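Side-chain contacts in endoglucanase (PDB 1DYS), which hydrolyses internal beta-1,4-glucosidic linkages in cellulose and related beta-glucans, as a family 6 glycoside hydrolase acting in the recycling of plant biomass: residues A[26-30]-A[31-35]; A[69-72]-A[73-77]; A[330-333]-A[334-337]. All coordinates share one frame; numbering follows the deposited sequence.

Overall arrangement
The three contacts are local and sit at helix ends: contact 1 at the turn between helices 15-29 and 34-46, contact 2 at the C-terminal end of helix 60-74, contact 3 at the start of helix 332-340. Contacts 1 and 3 are neighbours, with centres about 14 Å apart, and meet directly through Arg-31 NH1 and Gln-336 OE1, 2.8 Å apart. Contact 2 stands apart, its nearest atoms about 20 Å from contact 1 and about 19 Å from contact 3. Contact 3 comes near the substrate site: the side chains of Trp-330 and Glu-314, a probable substrate-binding residue, are about 4 Å apart at their nearest. Contacts 1 and 2 lie away from the substrate-binding and catalytic residues.

Contact 1 (A[26-30]-A[31-35])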
loop_
_atom_site.group_PDB
_atom_site.type_symbol
_atom_site.label_atom_id
_atom_site.label_comp_id
_atom_site.label_asym_id
_atom_site.label_seq_id
_atom_site.Cartn_x
_atom_site.Cartn_y
_atom_site.Cartn_z
ATOM N N GLN A 26 21.532 5.798 14.446
ATOM C CA GLN A 26 21.257 6.556 15.679
ATOM C C GLN A 26 20.844 5.677 16.849
ATOM O O GLN A 26 21.286 5.900 17.994
ATOM C CB GLN A 26 20.114 7.552 15.386
ATOM C CG GLN A 26 20.563 8.667 14.430
ATOM C CD GLN A 26 19.392 9.438 13.866
ATOM O OE1 GLN A 26 19.459 10.159 12.869
ATOM N NE2 GLN A 26 18.211 9.324 14.464
ATOM N N ALA A 27 20.003 4.658 16.667
ATOM C CA ALA A 27 19.546 3.787 17.746
ATOM C C ALA A 27 20.695 3.055 18.413
ATOM O O ALA A 27 20.831 3.030 19.648
ATOM C CB ALA A 27 18.486 2.803 17.250
ATOM N N PHE A 28 21.609 2.488 17.631
ATOM C CA PHE A 28 22.770 1.803 18.174
ATOM C C PHE A 28 23.645 2.806 18.931
ATOM O O PHE A 28 23.993 2.533 20.079
ATOM C CB PHE A 28 23.594 1.134 17.075
ATOM C CG PHE A 28 23.057 -0.206 16.656
ATOM C CD1 PHE A 28 22.792 -1.219 17.564
ATOM C CD2 PHE A 28 22.771 -0.399 15.306
ATOM C CE1 PHE A 28 22.282 -2.436 17.138
ATOM C CE2 PHE A 28 22.274 -1.632 14.884
ATOM C CZ PHE A 28 22.038 -2.633 15.773
ATOM N N LEU A 29 23.921 3.967 18.335
ATOM C CA LEU A 29 24.732 4.965 19.033
ATOM C C LEU A 29 24.152 5.295 20.409
ATOM O O LEU A 29 24.875 5.297 21.420
ATOM C CB LEU A 29 24.828 6.242 18.231
ATOM C CG LEU A 29 25.961 6.555 17.296
ATOM C CD1 LEU A 29 25.905 8.008 16.881
ATOM C CD2 LEU A 29 27.306 6.153 17.842
ATOM N N SER A 30 22.848 5.492 20.502
ATOM C CA SER A 30 22.138 5.827 21.724
ATOM C C SER A 30 22.167 4.825 22.856
ATOM O O SER A 30 21.685 5.061 23.976
ATOM C CB SER A 30 20.684 6.138 21.325
ATOM O OG SER A 30 20.703 7.258 20.437
ATOM N N ARG A 31 22.699 3.639 22.639
ATOM C CA ARG A 31 22.892 2.604 23.632
ATOM C C ARG A 31 24.392 2.374 23.812
ATOM O O ARG A 31 24.802 1.370 24.388
ATOM C CB ARG A 31 22.169 1.317 23.273
ATOM C CG ARG A 31 20.676 1.575 23.063
ATOM C CD ARG A 31 19.941 0.267 22.942
ATOM N NE ARG A 31 20.528 -0.640 21.943
ATOM C CZ ARG A 31 19.885 -0.863 20.790
ATOM N NH1 ARG A 31 18.734 -0.235 20.548
ATOM N NH2 ARG A 31 20.418 -1.695 19.914
ATOM N N GLY A 32 25.199 3.262 23.244
ATOM C CA GLY A 32 26.651 3.172 23.325
ATOM C C GLY A 32 27.266 2.074 22.466
ATOM O O GLY A 32 28.461 1.775 22.554
ATOM N N ASP A 33 26.453 1.505 21.574
ATOM C CA ASP A 33 26.923 0.433 20.710
ATOM C C ASP A 33 27.534 0.990 19.428
ATOM O O ASP A 33 26.894 1.144 18.382
ATOM C CB ASP A 33 25.792 -0.545 20.456
ATOM C CG ASP A 33 26.184 -1.761 19.666
ATOM O OD1 ASP A 33 27.363 -1.889 19.255
ATOM O OD2 ASP A 33 25.301 -2.631 19.464
ATOM N N GLN A 34 28.847 1.256 19.522
ATOM C CA GLN A 34 29.597 1.809 18.407
ATOM C C GLN A 34 29.851 0.760 17.326
ATOM O O GLN A 34 29.926 1.127 16.147
ATOM C CB GLN A 34 30.989 2.285 18.842
ATOM C CG GLN A 34 31.096 3.778 19.015
ATOM C CD GLN A 34 30.114 4.277 20.058
ATOM O OE1 GLN A 34 29.389 5.248 19.871
ATOM N NE2 GLN A 34 30.080 3.576 21.191
ATOM N N THR A 35 30.053 -0.469 17.767
ATOM C CA THR A 35 30.351 -1.577 16.871
ATOM C C THR A 35 29.223 -1.774 15.862
ATOM O O THR A 35 29.471 -1.858 14.654
ATOM C CB THR A 35 30.617 -2.882 17.625
ATOM O OG1 THR A 35 31.876 -2.742 18.325
ATOM C CG2 THR A 35 30.745 -4.057 16.667
#
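Arg-31 folds back over the last turn of helix 15-29 to reach Ala-27 and Phe-28. Its CB rests on the peptide carbon of Ser-30, CB to C 3.5 Å, and its CG passes the carbonyl of Ala-27, CG to O 3.7 Å. A bend at chi3 (-52°) then turns the chain toward the Phe-28 ring, leaving Ala-27 O above one face of the guanidinium, toward its rim. At the tip, NH2 lies 3.4 Å from both CD1 and CE1 of Phe-28, the ring and guanidinium planes being 75° apart, while NH1 is hydrogen-bonded to Gln-336. Asp-33 runs alongside the same ring, with OD2 3.4 Å from Phe-28 CD1.

The backbone forms a Schellman motif, with Gly-32 at C-prime in the positive-phi conformation that favours glycine. Asp-33 N bonds Phe-28 O at 3.1 Å and Gly-32 N bonds Leu-29 O at 2.8 Å; Phe-28 O also accepts Arg-31 N. Three backbone N-H groups thus close helix 15-29, while Asp-33, the N-cap, opens helix 34-46, its side chain capping a backbone N there and bonding the Asn-36 amide. The opposite charges of Arg-31 and Asp-33 flank the Phe-28 ring and probably partly offset each other.

Contact 2 (A[69-72]-A[73-77]); sequences ARAA and KARGE
The guanidinium of Arg-75 lies with one face against Ala-72, whose CA sits 3.4 Å above the plane, offset toward the rim; NH2 is 3.7 Å from Ala-72 CB. It lies on a Schellman motif that ends helix 60-74, the helix of a beta-alpha-beta unit between strands 51-53 and 79-85. The second flat group, the Glu-77 carboxylate, meets the same alanine through OE1, 3.4 Å from Ala-72 CB. Between them the two groups form a salt bridge, Arg-75 NE to Glu-77 OE2 at 2.6 Å, in which the donor comes from above the carboxylate plane; a weak bond from NH2 goes to the same oxygen.

In the backbone, Gly-76 is the C-prime residue, with angles that call for glycine, and its N bonds Lys-73 O. Ala-72 O accepts two N-H groups, Glu-77 N and Arg-75 N, both at 3.0 Å. Arg-75 starts with chi1 at 45°, its CG between the backbone N and carbonyl carbon, which turns the extended chain back over Ala-72. With an alanine in place of Glu-77, Arg-75 would probably lose its salt-bridge partner and its guanidinium be freer to turn away from Ala-72.

Ala-72 also packs on Pro-79 of strand 79-85 and on Leu-12; farther back along the helix Arg-70 makes a salt bridge with Asp-129. The CG of Arg-75 lies 3.3 Å from Ala-72 O.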
loop_
_atom_site.group_PDB
_atom_site.type_symbol
_atom_site.label_atom_id
_atom_site.label_comp_id
_atom_site.label_asym_id
_atom_site.label_seq_id
_atom_site.Cartn_x
_atom_site.Cartn_y
_atom_site.Cartn_z
ATOM N N ALA A 69 23.866 7.654 -9.879
ATOM C CA ALA A 69 24.791 6.912 -10.707
ATOM C C ALA A 69 25.773 7.909 -11.369
ATOM O O ALA A 69 26.967 7.683 -11.313
ATOM C CB ALA A 69 24.150 6.049 -11.778
ATOM N N ARG A 70 25.245 9.012 -11.891
ATOM C CA ARG A 70 26.102 10.007 -12.536
ATOM C C ARG A 70 27.019 10.717 -11.552
ATOM O O ARG A 70 28.159 11.046 -11.915
ATOM C CB ARG A 70 25.246 11.022 -13.296
ATOM C CG ARG A 70 24.478 10.383 -14.442
ATOM C CD ARG A 70 23.646 11.388 -15.241
ATOM N NE ARG A 70 23.279 10.735 -16.512
ATOM C CZ ARG A 70 22.126 10.951 -17.124
ATOM N NH1 ARG A 70 21.282 11.837 -16.624
ATOM N NH2 ARG A 70 21.887 10.272 -18.258
ATOM N N ALA A 71 26.615 10.904 -10.299
ATOM C CA ALA A 71 27.465 11.504 -9.281
ATOM C C ALA A 71 28.579 10.549 -8.857
ATOM O O ALA A 71 29.715 10.944 -8.555
ATOM C CB ALA A 71 26.650 11.902 -8.051
ATOM N N ALA A 72 28.275 9.257 -8.831
ATOM C CA ALA A 72 29.232 8.234 -8.448
ATOM C C ALA A 72 30.333 8.164 -9.501
ATOM O O ALA A 72 31.524 8.161 -9.243
ATOM C CB ALA A 72 28.556 6.878 -8.274
ATOM N N LYS A 73 29.883 8.201 -10.750
ATOM C CA LYS A 73 30.810 8.090 -11.884
ATOM C C LYS A 73 31.663 9.342 -11.980
ATOM O O LYS A 73 32.823 9.265 -12.396
ATOM C CB LYS A 73 29.943 7.693 -13.054
ATOM C CG LYS A 73 29.935 8.609 -14.241
ATOM C CD LYS A 73 30.922 8.140 -15.295
ATOM C CE LYS A 73 30.585 6.778 -15.877
ATOM N NZ LYS A 73 29.120 6.503 -15.911
ATOM N N ALA A 74 31.156 10.474 -11.480
ATOM C CA ALA A 74 31.937 11.704 -11.424
ATOM C C ALA A 74 33.012 11.666 -10.346
ATOM O O ALA A 74 33.983 12.427 -10.503
ATOM C CB ALA A 74 31.059 12.931 -11.220
ATOM N N ARG A 75 32.949 10.824 -9.314
ATOM C CA ARG A 75 34.063 10.779 -8.361
ATOM C C ARG A 75 34.963 9.582 -8.650
ATOM O O ARG A 75 35.743 9.138 -7.809
ATOM C CB ARG A 75 33.620 10.796 -6.906
ATOM C CG ARG A 75 32.469 9.872 -6.631
ATOM C CD ARG A 75 31.925 10.003 -5.209
ATOM N NE ARG A 75 31.248 8.731 -4.915
ATOM C CZ ARG A 75 29.932 8.564 -4.958
ATOM N NH1 ARG A 75 29.120 9.565 -5.249
ATOM N NH2 ARG A 75 29.424 7.369 -4.685
ATOM N N GLY A 76 34.859 9.057 -9.871
ATOM C CA GLY A 76 35.687 7.989 -10.349
ATOM C C GLY A 76 35.176 6.577 -10.215
ATOM O O GLY A 76 35.863 5.622 -10.602
ATOM N N GLU A 77 33.963 6.414 -9.701
ATOM C CA GLU A 77 33.413 5.065 -9.550
ATOM C C GLU A 77 32.862 4.535 -10.861
ATOM O O GLU A 77 32.705 5.233 -11.867
ATOM C CB GLU A 77 32.327 5.106 -8.474
ATOM C CG GLU A 77 32.808 5.739 -7.167
ATOM C CD GLU A 77 31.762 5.666 -6.074
ATOM O OE1 GLU A 77 30.690 5.069 -6.285
ATOM O OE2 GLU A 77 32.038 6.232 -5.000
#

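Contact 3 (A[330-333]-A[334-337])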
loop_
_atom_site.group_PDB
_atom_site.type_symbol
_atom_site.label_atom_id
_atom_site.label_comp_id
_atom_site.label_asym_id
_atom_site.label_seq_id
_atom_site.Cartn_x
_atom_site.Cartn_y
_atom_site.Cartn_z
ATOM N N TRP A 330 9.307 1.334 7.507
ATOM C CA TRP A 330 10.551 1.035 8.203
ATOM C C TRP A 330 10.274 0.360 9.538
ATOM O O TRP A 330 9.373 0.710 10.299
ATOM C CB TRP A 330 11.302 2.347 8.413
ATOM C CG TRP A 330 12.689 2.050 8.901
ATOM C CD1 TRP A 330 13.212 2.270 10.121
ATOM C CD2 TRP A 330 13.738 1.492 8.088
ATOM N NE1 TRP A 330 14.551 1.878 10.175
ATOM C CE2 TRP A 330 14.870 1.413 8.907
ATOM C CE3 TRP A 330 13.834 1.048 6.769
ATOM C CZ2 TRP A 330 16.096 0.901 8.478
ATOM C CZ3 TRP A 330 15.045 0.558 6.309
ATOM C CH2 TRP A 330 16.168 0.468 7.170
ATOM N N PHE A 331 11.037 -0.691 9.810
ATOM C CA PHE A 331 10.890 -1.541 10.982
ATOM C C PHE A 331 12.262 -1.563 11.660
ATOM O O PHE A 331 13.052 -2.476 11.395
ATOM C CB PHE A 331 10.431 -2.932 10.523
ATOM C CG PHE A 331 10.108 -3.942 11.594
ATOM C CD1 PHE A 331 10.135 -3.613 12.942
ATOM C CD2 PHE A 331 9.732 -5.229 11.236
ATOM C CE1 PHE A 331 9.820 -4.546 13.920
ATOM C CE2 PHE A 331 9.425 -6.176 12.197
ATOM C CZ PHE A 331 9.472 -5.823 13.532
ATOM N N ASP A 332 12.495 -0.496 12.451
ATOM C CA ASP A 332 13.862 -0.323 12.952
ATOM C C ASP A 332 14.368 -1.413 13.858
ATOM O O ASP A 332 15.567 -1.722 13.772
ATOM C CB ASP A 332 13.991 1.087 13.543
ATOM C CG ASP A 332 15.456 1.482 13.632
ATOM O OD1 ASP A 332 16.027 1.710 12.549
ATOM O OD2 ASP A 332 15.987 1.575 14.767
ATOM N N ALA A 333 13.533 -2.079 14.674
ATOM C CA ALA A 333 14.058 -3.180 15.470
ATOM C C ALA A 333 14.548 -4.339 14.571
ATOM O O ALA A 333 15.450 -5.074 14.959
ATOM C CB ALA A 333 12.966 -3.681 16.410
ATOM N N TYR A 334 13.862 -4.482 13.442
ATOM C CA TYR A 334 14.284 -5.523 12.504
ATOM C C TYR A 334 15.627 -5.153 11.874
ATOM O O TYR A 334 16.460 -6.060 11.734
ATOM C CB TYR A 334 13.177 -5.766 11.491
ATOM C CG TYR A 334 13.326 -7.046 10.718
ATOM C CD1 TYR A 334 14.203 -7.085 9.637
ATOM C CD2 TYR A 334 12.624 -8.192 11.009
ATOM C CE1 TYR A 334 14.370 -8.238 8.881
ATOM C CE2 TYR A 334 12.757 -9.350 10.278
ATOM C CZ TYR A 334 13.641 -9.358 9.206
ATOM O OH TYR A 334 13.795 -10.514 8.490
ATOM N N ALA A 335 15.769 -3.881 11.502
ATOM C CA ALA A 335 17.027 -3.387 10.975
ATOM C C ALA A 335 18.160 -3.542 12.002
ATOM O O ALA A 335 19.238 -4.022 11.624
ATOM C CB ALA A 335 16.932 -1.927 10.574
ATOM N N GLN A 336 17.902 -3.306 13.268
ATOM C CA GLN A 336 18.919 -3.553 14.307
ATOM C C GLN A 336 19.257 -5.026 14.350
ATOM O O GLN A 336 20.437 -5.426 14.373
ATOM C CB GLN A 336 18.409 -3.016 15.670
ATOM C CG GLN A 336 18.307 -1.499 15.682
ATOM C CD GLN A 336 17.709 -1.047 17.007
ATOM O OE1 GLN A 336 18.235 -1.484 18.046
ATOM N NE2 GLN A 336 16.661 -0.248 16.970
ATOM N N MET A 337 18.293 -5.945 14.279
ATOM C CA MET A 337 18.527 -7.370 14.261
ATOM C C MET A 337 19.398 -7.808 13.091
ATOM O O MET A 337 20.371 -8.579 13.185
ATOM C CB MET A 337 17.210 -8.160 14.308
ATOM C CG MET A 337 17.393 -9.645 14.024
ATOM S SD MET A 337 15.921 -10.533 13.459
ATOM C CE MET A 337 15.795 -9.771 11.829
#
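Gln-336 and Asp-332, one helical turn apart, are joined by a side-chain hydrogen bond, NE2 to OD2 at 2.9 Å. The amide nitrogen approaches from above the carboxylate plane, and the two planes are 53° apart. The other oxygen, OD1, offers its anti lone pair to Trp-330 NE1 at 2.8 Å in a nearly straight bond (167°) lying in the indole plane, and it is also bonded to Thr-24 of helix 15-29. Beyond the pair, Gln-336 OE1 accepts from Arg-31.

The backbone bonds are those of the first turn of helix 332-340, with Phe-331 at the N-cap position: Ala-335 N to Phe-331 O at 3.1 Å, then Gln-336 N to Asp-332 O at 2.9 Å. Ahead of the helix, Trp-330 N bonds Glu-97 of the second subunit.

Among apolar contacts, Tyr-334 CB makes a CH-pi contact over the face of the Phe-331 ring, 3.7 Å from its centroid. Tyr-334 CG is anti to the backbone N (chi1 -164°), which sends the ring obliquely across the Phe-331 ring and its OH on to Val-285 O. Over the centre of a face of Tyr-334 sits Met-337 CE, 3.3 Å above the plane. Trp-330 CZ2 touches Ala-335 CB at 3.6 Å, and its indole packs on Leu-21, Gln-23 and Thr-24, joining the helix start to helix 15-29.

Both carboxylate oxygens of Asp-332 are thus engaged, which should restrict its rotation and ties indole, amide and Thr-24 to one acid; because Asp-332 is in the first turn, the helix dipole is likely to favour its negative charge.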